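Rik1-associated factor 1 (PDB 4O9D) contributes, through a chain that includes this WD-repeat propeller, to heterochromatin formation in fission yeast as a component of the Clr4 complex, which methylates and ubiquitylates histone H3. Local coordinates at residues 23-28 with 402-407; 34-39 with 382-387; 376-381 with 396-401. All coordinates share one frame; numbering follows the deposited sequence.

From the N terminus, residues 23-28 come first and pair in contact 1 with residues 402-407, closing a loop that takes in nearly the whole propeller and completing the last blade with an N-terminal strand. Next, residues 34-39, in the innermost strand of the following blade, meet residues 382-387 in contact 2, which is nested inside that loop. Contact 3, also nested in contact 1, closes a short local loop between 376-381 and 396-401. Contacts 2 and 3 cross, their segments alternating along the chain. All three reach one four-stranded sheet: contact 1 adds its outer strand, contact 2 joins its inner strand to the next blade, and contact 3 packs the entering connection against it.

Contact 1: residues 23-28 with 402-407; sequences WKHFNE and DVNMYS
The indole of Trp23 lies side by side with the Met405 side chain, both pointing the same way, with Trp23 CZ3 4.1 Å from Met405 SD. The sulfur sits near the ring plane, 79° off the normal of the six-membered ring, a Met-aromatic contact made at the edge. Trp23 holds CG anti to its backbone N (chi1 -177°), which leaves Trp23 CG 4.0 Å from Ser407 CB. One face of the indole is taken by Lys24 CG, which lies over its centre; the lysine then reaches away to a salt bridge with Glu70 and a hydrogen bond to the carbonyl of Glu418.

On the opposite face of the sheet, His25 ND1 donates to Asn404 OD1 at 2.9 Å. The bond is almost straight, lies in the imidazole plane and meets the amide oxygen nearly head-on, which would help hold the imidazole and the amide in their rotations. Asn404 ND2 makes a weak bond to Tyr406 OH, whose stronger partner is Thr376.

The axes of the strand segments 23-26 and 403-407 run antiparallel, 172° apart. Lys24 and Phe26 form hydrogen-bonded pairs with Met405 and Val403, while His25 and Asn404 form the non-hydrogen-bonded pair between them. Met405 O accepts from both Trp23 N (2.8 Å) and Lys24 N (3.1 Å), a classic beta bulge.

Strand 403-407 is thereby flanked by strands 21-26 and 393-398, and the N-terminal strand becomes the outer edge of the last blade, the Velcro closure of beta-propellers. Phe26 and Met405 pack toward Leu47 and Phe45 of strand 44-49 in the adjoining blade.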
# COMPACT_ATOMS: atom_id res chain seq x y z
N TRP A 23 3.74 20.96 -7.29
CA TRP A 23 3.59 20.84 -8.72
C TRP A 23 2.12 20.87 -9.12
O TRP A 23 1.70 21.76 -9.85
CB TRP A 23 4.23 19.54 -9.21
CG TRP A 23 4.15 19.42 -10.67
CD1 TRP A 23 4.44 20.39 -11.59
CD2 TRP A 23 3.75 18.26 -11.42
NE1 TRP A 23 4.25 19.91 -12.86
CE2 TRP A 23 3.83 18.61 -12.78
CE3 TRP A 23 3.34 16.97 -11.07
CZ2 TRP A 23 3.51 17.70 -13.80
CZ3 TRP A 23 3.03 16.07 -12.08
CH2 TRP A 23 3.11 16.45 -13.43
N LYS A 24 1.35 19.90 -8.64
CA LYS A 24 -0.06 19.85 -8.97
C LYS A 24 -0.87 19.56 -7.75
O LYS A 24 -0.46 18.79 -6.88
CB LYS A 24 -0.35 18.76 -10.01
CG LYS A 24 0.35 18.95 -11.32
CD LYS A 24 -0.22 20.12 -12.09
CE LYS A 24 0.36 20.18 -13.49
NZ LYS A 24 -0.06 21.42 -14.20
N HIS A 25 -2.04 20.18 -7.69
CA HIS A 25 -3.02 19.88 -6.67
C HIS A 25 -4.31 19.47 -7.37
O HIS A 25 -4.66 20.02 -8.41
CB HIS A 25 -3.31 21.08 -5.78
CG HIS A 25 -4.60 20.95 -5.04
ND1 HIS A 25 -4.70 20.27 -3.84
CD2 HIS A 25 -5.86 21.34 -5.36
CE1 HIS A 25 -5.97 20.28 -3.45
NE2 HIS A 25 -6.69 20.92 -4.35
N PHE A 26 -5.01 18.52 -6.76
CA PHE A 26 -6.20 17.95 -7.36
C PHE A 26 -7.22 17.58 -6.29
O PHE A 26 -6.86 17.01 -5.25
CB PHE A 26 -5.77 16.71 -8.17
CG PHE A 26 -6.91 15.94 -8.79
CD1 PHE A 26 -7.45 16.33 -10.01
CD2 PHE A 26 -7.39 14.78 -8.19
CE1 PHE A 26 -8.49 15.61 -10.60
CE2 PHE A 26 -8.43 14.06 -8.77
CZ PHE A 26 -8.98 14.47 -9.98
N ASN A 27 -8.49 17.90 -6.52
CA ASN A 27 -9.60 17.47 -5.66
C ASN A 27 -10.90 17.46 -6.44
O ASN A 27 -11.69 18.40 -6.37
CB ASN A 27 -9.79 18.39 -4.44
CG ASN A 27 -10.85 17.85 -3.44
OD1 ASN A 27 -11.71 17.04 -3.81
ND2 ASN A 27 -10.78 18.29 -2.18
N GLU A 28 -11.11 16.40 -7.21
CA GLU A 28 -12.40 16.14 -7.85
C GLU A 28 -12.90 14.91 -7.20
O GLU A 28 -13.83 14.25 -7.66
CB GLU A 28 -12.21 15.87 -9.33
CG GLU A 28 -11.64 17.07 -10.05
CD GLU A 28 -12.45 18.31 -9.77
OE1 GLU A 28 -13.70 18.19 -9.75
OE2 GLU A 28 -11.85 19.39 -9.56
N ASP A 402 -8.24 16.10 -0.87
CA ASP A 402 -7.06 16.79 -1.38
C ASP A 402 -5.97 15.82 -1.79
O ASP A 402 -5.65 14.90 -1.05
CB ASP A 402 -6.48 17.77 -0.35
CG ASP A 402 -7.18 19.13 -0.38
OD1 ASP A 402 -7.83 19.44 -1.40
OD2 ASP A 402 -7.09 19.88 0.61
N VAL A 403 -5.41 16.04 -2.97
CA VAL A 403 -4.22 15.32 -3.41
C VAL A 403 -3.15 16.31 -3.86
O VAL A 403 -3.33 17.02 -4.86
CB VAL A 403 -4.56 14.36 -4.58
CG1 VAL A 403 -3.30 13.64 -5.10
CG2 VAL A 403 -5.57 13.36 -4.12
N ASN A 404 -2.05 16.39 -3.11
CA ASN A 404 -0.92 17.23 -3.50
C ASN A 404 0.21 16.43 -4.14
O ASN A 404 0.67 15.44 -3.58
CB ASN A 404 -0.38 18.02 -2.29
CG ASN A 404 -1.36 19.07 -1.80
OD1 ASN A 404 -2.38 19.32 -2.43
ND2 ASN A 404 -1.05 19.69 -0.68
N MET A 405 0.66 16.89 -5.30
CA MET A 405 1.81 16.29 -5.98
C MET A 405 3.03 17.23 -5.98
O MET A 405 2.93 18.39 -6.43
CB MET A 405 1.48 15.97 -7.44
CG MET A 405 0.68 14.71 -7.69
SD MET A 405 1.32 13.81 -9.14
CE MET A 405 0.39 12.29 -9.02
N TYR A 406 4.17 16.70 -5.52
CA TYR A 406 5.42 17.46 -5.50
C TYR A 406 6.37 16.85 -6.52
O TYR A 406 6.43 15.63 -6.65
CB TYR A 406 6.03 17.45 -4.10
CG TYR A 406 5.06 17.96 -3.06
CD1 TYR A 406 4.06 17.14 -2.57
CD2 TYR A 406 5.14 19.27 -2.59
CE1 TYR A 406 3.15 17.61 -1.62
CE2 TYR A 406 4.25 19.75 -1.65
CZ TYR A 406 3.26 18.91 -1.17
OH TYR A 406 2.35 19.38 -0.25
N SER A 407 7.11 17.68 -7.24
CA SER A 407 8.02 17.17 -8.26
C SER A 407 9.34 17.94 -8.25
O SER A 407 9.42 19.04 -7.73
CB SER A 407 7.39 17.26 -9.65
OG SER A 407 8.20 16.62 -10.62

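Contact 2: residues 34-39 with 382-387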
# COMPACT_ATOMS: atom_id res chain seq x y z
N VAL A 34 -6.79 6.96 -1.03
CA VAL A 34 -6.09 5.98 -0.22
C VAL A 34 -5.14 5.02 -0.97
O VAL A 34 -4.55 4.16 -0.34
CB VAL A 34 -7.08 5.15 0.60
CG1 VAL A 34 -7.90 6.07 1.50
CG2 VAL A 34 -7.97 4.28 -0.32
N CYS A 35 -5.00 5.16 -2.29
CA CYS A 35 -3.86 4.57 -2.99
C CYS A 35 -3.42 5.41 -4.19
O CYS A 35 -4.21 6.15 -4.78
CB CYS A 35 -4.12 3.13 -3.47
SG CYS A 35 -5.81 2.61 -3.53
N VAL A 36 -2.15 5.28 -4.52
CA VAL A 36 -1.53 6.00 -5.62
C VAL A 36 -0.53 5.05 -6.24
O VAL A 36 0.14 4.30 -5.53
CB VAL A 36 -0.73 7.24 -5.12
CG1 VAL A 36 -0.13 7.97 -6.31
CG2 VAL A 36 -1.62 8.18 -4.26
N ALA A 37 -0.40 5.08 -7.56
CA ALA A 37 0.59 4.24 -8.20
C ALA A 37 1.28 5.02 -9.28
O ALA A 37 0.69 5.94 -9.85
CB ALA A 37 -0.06 2.99 -8.78
N TYR A 38 2.52 4.63 -9.57
CA TYR A 38 3.25 5.18 -10.70
C TYR A 38 3.62 4.02 -11.61
O TYR A 38 3.87 2.91 -11.14
CB TYR A 38 4.52 5.89 -10.22
CG TYR A 38 4.30 6.89 -9.13
CD1 TYR A 38 3.95 8.21 -9.41
CD2 TYR A 38 4.48 6.53 -7.79
CE1 TYR A 38 3.75 9.14 -8.39
CE2 TYR A 38 4.30 7.45 -6.77
CZ TYR A 38 3.94 8.76 -7.07
OH TYR A 38 3.77 9.67 -6.04
N ASN A 39 3.64 4.25 -12.91
CA ASN A 39 4.00 3.17 -13.80
C ASN A 39 5.52 3.07 -13.86
O ASN A 39 6.22 4.00 -13.43
CB ASN A 39 3.31 3.31 -15.17
CG ASN A 39 3.91 4.37 -16.05
OD1 ASN A 39 4.70 5.22 -15.63
ND2 ASN A 39 3.52 4.31 -17.33
N ILE A 382 -3.66 13.24 7.18
CA ILE A 382 -3.10 12.58 6.01
C ILE A 382 -3.73 11.20 5.82
O ILE A 382 -3.86 10.44 6.78
CB ILE A 382 -1.57 12.40 6.19
CG1 ILE A 382 -0.88 13.77 6.28
CG2 ILE A 382 -0.96 11.57 5.07
CD1 ILE A 382 -1.09 14.62 5.04
N THR A 383 -4.10 10.86 4.60
CA THR A 383 -4.66 9.52 4.34
C THR A 383 -3.71 8.60 3.56
O THR A 383 -3.85 7.37 3.62
CB THR A 383 -6.03 9.56 3.62
OG1 THR A 383 -5.91 10.27 2.38
CG2 THR A 383 -7.08 10.21 4.49
N TYR A 384 -2.75 9.18 2.84
CA TYR A 384 -1.77 8.40 2.06
C TYR A 384 -0.61 9.27 1.66
O TYR A 384 -0.77 10.47 1.50
CB TYR A 384 -2.40 7.85 0.77
CG TYR A 384 -1.43 6.97 -0.01
CD1 TYR A 384 -1.34 5.62 0.28
CD2 TYR A 384 -0.60 7.49 -0.98
CE1 TYR A 384 -0.47 4.79 -0.38
CE2 TYR A 384 0.31 6.65 -1.66
CZ TYR A 384 0.35 5.30 -1.35
OH TYR A 384 1.21 4.41 -1.96
N GLY A 385 0.57 8.68 1.47
CA GLY A 385 1.69 9.39 0.90
C GLY A 385 2.69 8.41 0.31
O GLY A 385 2.96 7.37 0.90
N GLY A 386 3.25 8.73 -0.85
CA GLY A 386 4.13 7.80 -1.53
C GLY A 386 5.04 8.42 -2.57
O GLY A 386 4.59 9.17 -3.44
N PHE A 387 6.33 8.08 -2.49
CA PHE A 387 7.32 8.46 -3.50
C PHE A 387 7.22 7.57 -4.72
O PHE A 387 6.90 6.39 -4.61
CB PHE A 387 8.73 8.25 -2.96
CG PHE A 387 9.17 9.26 -1.93
CD1 PHE A 387 9.59 10.51 -2.32
CD2 PHE A 387 9.17 8.94 -0.59
CE1 PHE A 387 10.00 11.43 -1.39
CE2 PHE A 387 9.59 9.86 0.36
CZ PHE A 387 10.00 11.11 -0.05
O HOH W 1 -0.97 2.60 -3.13
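Apolar contact centres on Val36 and Tyr384. Val36 CG2 meets the CD2-CE2 side of the tyrosine ring, 3.5 Å from Tyr384 CD2 and 3.6 Å from Tyr384 CE2. Over one face of the same ring lie Val36 N and Cys35 CA, both offset toward the rim, so the ring packs against backbone as well as side chain. The CB of Tyr384 points toward strand 33-38, and CG is anti to the backbone N (chi1 -177°). Gly386 leaves room for this ring, since a side chain there would crowd Tyr384 CE2.

Polar links are made by the two phenol hydroxyls. Tyr38 OH donates to Gly386 O at 2.8 Å; the oxygen lies at the edge of the Tyr38 ring, and the donor is tilted 28° from the carbonyl plane. The same hydroxyl is hydrogen-bonded to Thr395 OG1 of the neighbouring strand. A phenylalanine in place of Tyr38 would probably leave both Gly386 O and Thr395 OG1 without this partner and the ring less firmly placed. Through a water, Tyr384 OH (3.1 Å from it) is bridged to Val36 N (3.2 Å from it).

The strand segments run nearly parallel, 17° apart, with axes 6.3 Å from each other at closest, yet they belong to different sheets. They are the innermost strands of two adjacent blades, side by side around the central channel, an arrangement characteristic of the beta-propeller fold.

Contact 3: residues 376-381 with 396-401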
# COMPACT_ATOMS: atom_id res chain seq x y z
N THR A 376 5.68 19.55 4.53
CA THR A 376 4.50 20.27 4.10
C THR A 376 3.40 20.08 5.13
O THR A 376 3.56 19.29 6.06
CB THR A 376 4.03 19.82 2.70
OG1 THR A 376 3.02 20.70 2.22
CG2 THR A 376 3.48 18.36 2.72
N GLU A 377 2.34 20.88 5.00
CA GLU A 377 1.18 20.82 5.86
C GLU A 377 -0.09 20.79 5.00
O GLU A 377 -0.33 21.68 4.16
CB GLU A 377 1.11 22.01 6.81
CG GLU A 377 -0.24 22.05 7.52
CD GLU A 377 -0.31 23.03 8.66
OE1 GLU A 377 0.66 23.79 8.86
OE2 GLU A 377 -1.35 23.04 9.35
N MET A 378 -0.90 19.75 5.18
CA MET A 378 -2.14 19.63 4.42
C MET A 378 -3.32 20.06 5.30
O MET A 378 -3.17 20.22 6.51
CB MET A 378 -2.30 18.19 3.86
CG MET A 378 -1.31 17.90 2.68
SD MET A 378 -1.77 16.51 1.66
CE MET A 378 -3.12 17.21 0.73
N ASN A 379 -4.49 20.28 4.69
CA ASN A 379 -5.63 20.89 5.38
C ASN A 379 -6.29 20.00 6.42
O ASN A 379 -7.07 20.47 7.23
CB ASN A 379 -6.69 21.31 4.36
CG ASN A 379 -6.35 22.61 3.66
OD1 ASN A 379 -5.83 23.54 4.27
ND2 ASN A 379 -6.64 22.67 2.36
N SER A 380 -6.00 18.71 6.39
CA SER A 380 -6.60 17.79 7.34
C SER A 380 -5.69 16.55 7.53
O SER A 380 -4.61 16.49 6.96
CB SER A 380 -8.00 17.39 6.82
OG SER A 380 -8.72 16.63 7.78
N ALA A 381 -6.12 15.59 8.35
CA ALA A 381 -5.36 14.34 8.54
C ALA A 381 -4.91 13.68 7.22
O ALA A 381 -5.68 13.59 6.27
CB ALA A 381 -6.19 13.33 9.36
N VAL A 396 0.91 13.31 -1.72
CA VAL A 396 0.39 13.28 -0.37
C VAL A 396 -1.10 13.63 -0.39
O VAL A 396 -1.50 14.56 -1.07
CB VAL A 396 1.17 14.28 0.52
CG1 VAL A 396 0.66 14.27 1.95
CG2 VAL A 396 2.65 13.92 0.48
N CYS A 397 -1.91 12.86 0.34
CA CYS A 397 -3.37 13.05 0.33
C CYS A 397 -3.92 13.23 1.74
O CYS A 397 -3.33 12.73 2.70
CB CYS A 397 -4.06 11.82 -0.27
SG CYS A 397 -3.26 11.10 -1.72
N CYS A 398 -5.06 13.90 1.88
CA CYS A 398 -5.63 14.11 3.21
C CYS A 398 -7.13 13.92 3.21
O CYS A 398 -7.75 13.81 2.16
CB CYS A 398 -5.25 15.49 3.77
SG CYS A 398 -5.99 16.93 2.90
N VAL A 399 -7.71 13.84 4.40
CA VAL A 399 -9.14 13.67 4.52
C VAL A 399 -9.86 14.79 3.78
O VAL A 399 -9.51 15.95 3.95
CB VAL A 399 -9.57 13.69 5.99
CG1 VAL A 399 -11.09 13.70 6.09
CG2 VAL A 399 -8.99 12.46 6.71
N GLY A 400 -10.85 14.44 2.96
CA GLY A 400 -11.64 15.43 2.26
C GLY A 400 -11.29 15.56 0.79
O GLY A 400 -11.78 16.47 0.11
N GLY A 401 -10.42 14.68 0.29
CA GLY A 401 -10.17 14.59 -1.13
C GLY A 401 -8.96 15.34 -1.69
O GLY A 401 -8.69 15.21 -2.89
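Residues 376-381 leave their strand and pass beside residues 396-401, where Val399 N donates to Ala381 O (2.8 Å) just as the chain enters the type II beta turn from Cys398 to Gly401. Gly400 and Gly401 both have positive phi, and a CB on either would jam against the preceding carbonyl oxygen.

Met378 carries much of the side-chain contact. Its sulfur abuts Val396, with Met378 SD only 3.3 Å from Val396 CG1, a tight fit. The chain bends at its last torsion (chi3 75°), turning the methyl so that Met378 CE lies 3.6 Å from Cys398 SG. Cys398 in turn places SG between its backbone N and carbonyl carbon (chi1 68°), the crowded position, from which the sulfur meets the methionine; its CB packs against the backbone, 3.4 Å from Ser380 O.

Further along, Ser380 OG lies against Val399 CB at 3.5 Å. Ala381 CB touches Val399 CG2 at 4.0 Å, extending the contact from Met378 and Cys398 to the start of the turn. The turn is also tied to the N-terminal part of the chain, for Gly400 N bonds to Asp32 and Gly400 O accepts from Asn27. On the connection, Met378 O is bonded to Lys323.

Segment 376-381 links the outermost strand of one blade, 371-377, to the innermost strand of the next, 382-387, and packs on the end of strand 393-398 and the start of the turn that leads to strand 403-407. Such a connection, running from the outermost strand of one blade to the innermost strand of the next, is characteristic of WD40 beta-propellers.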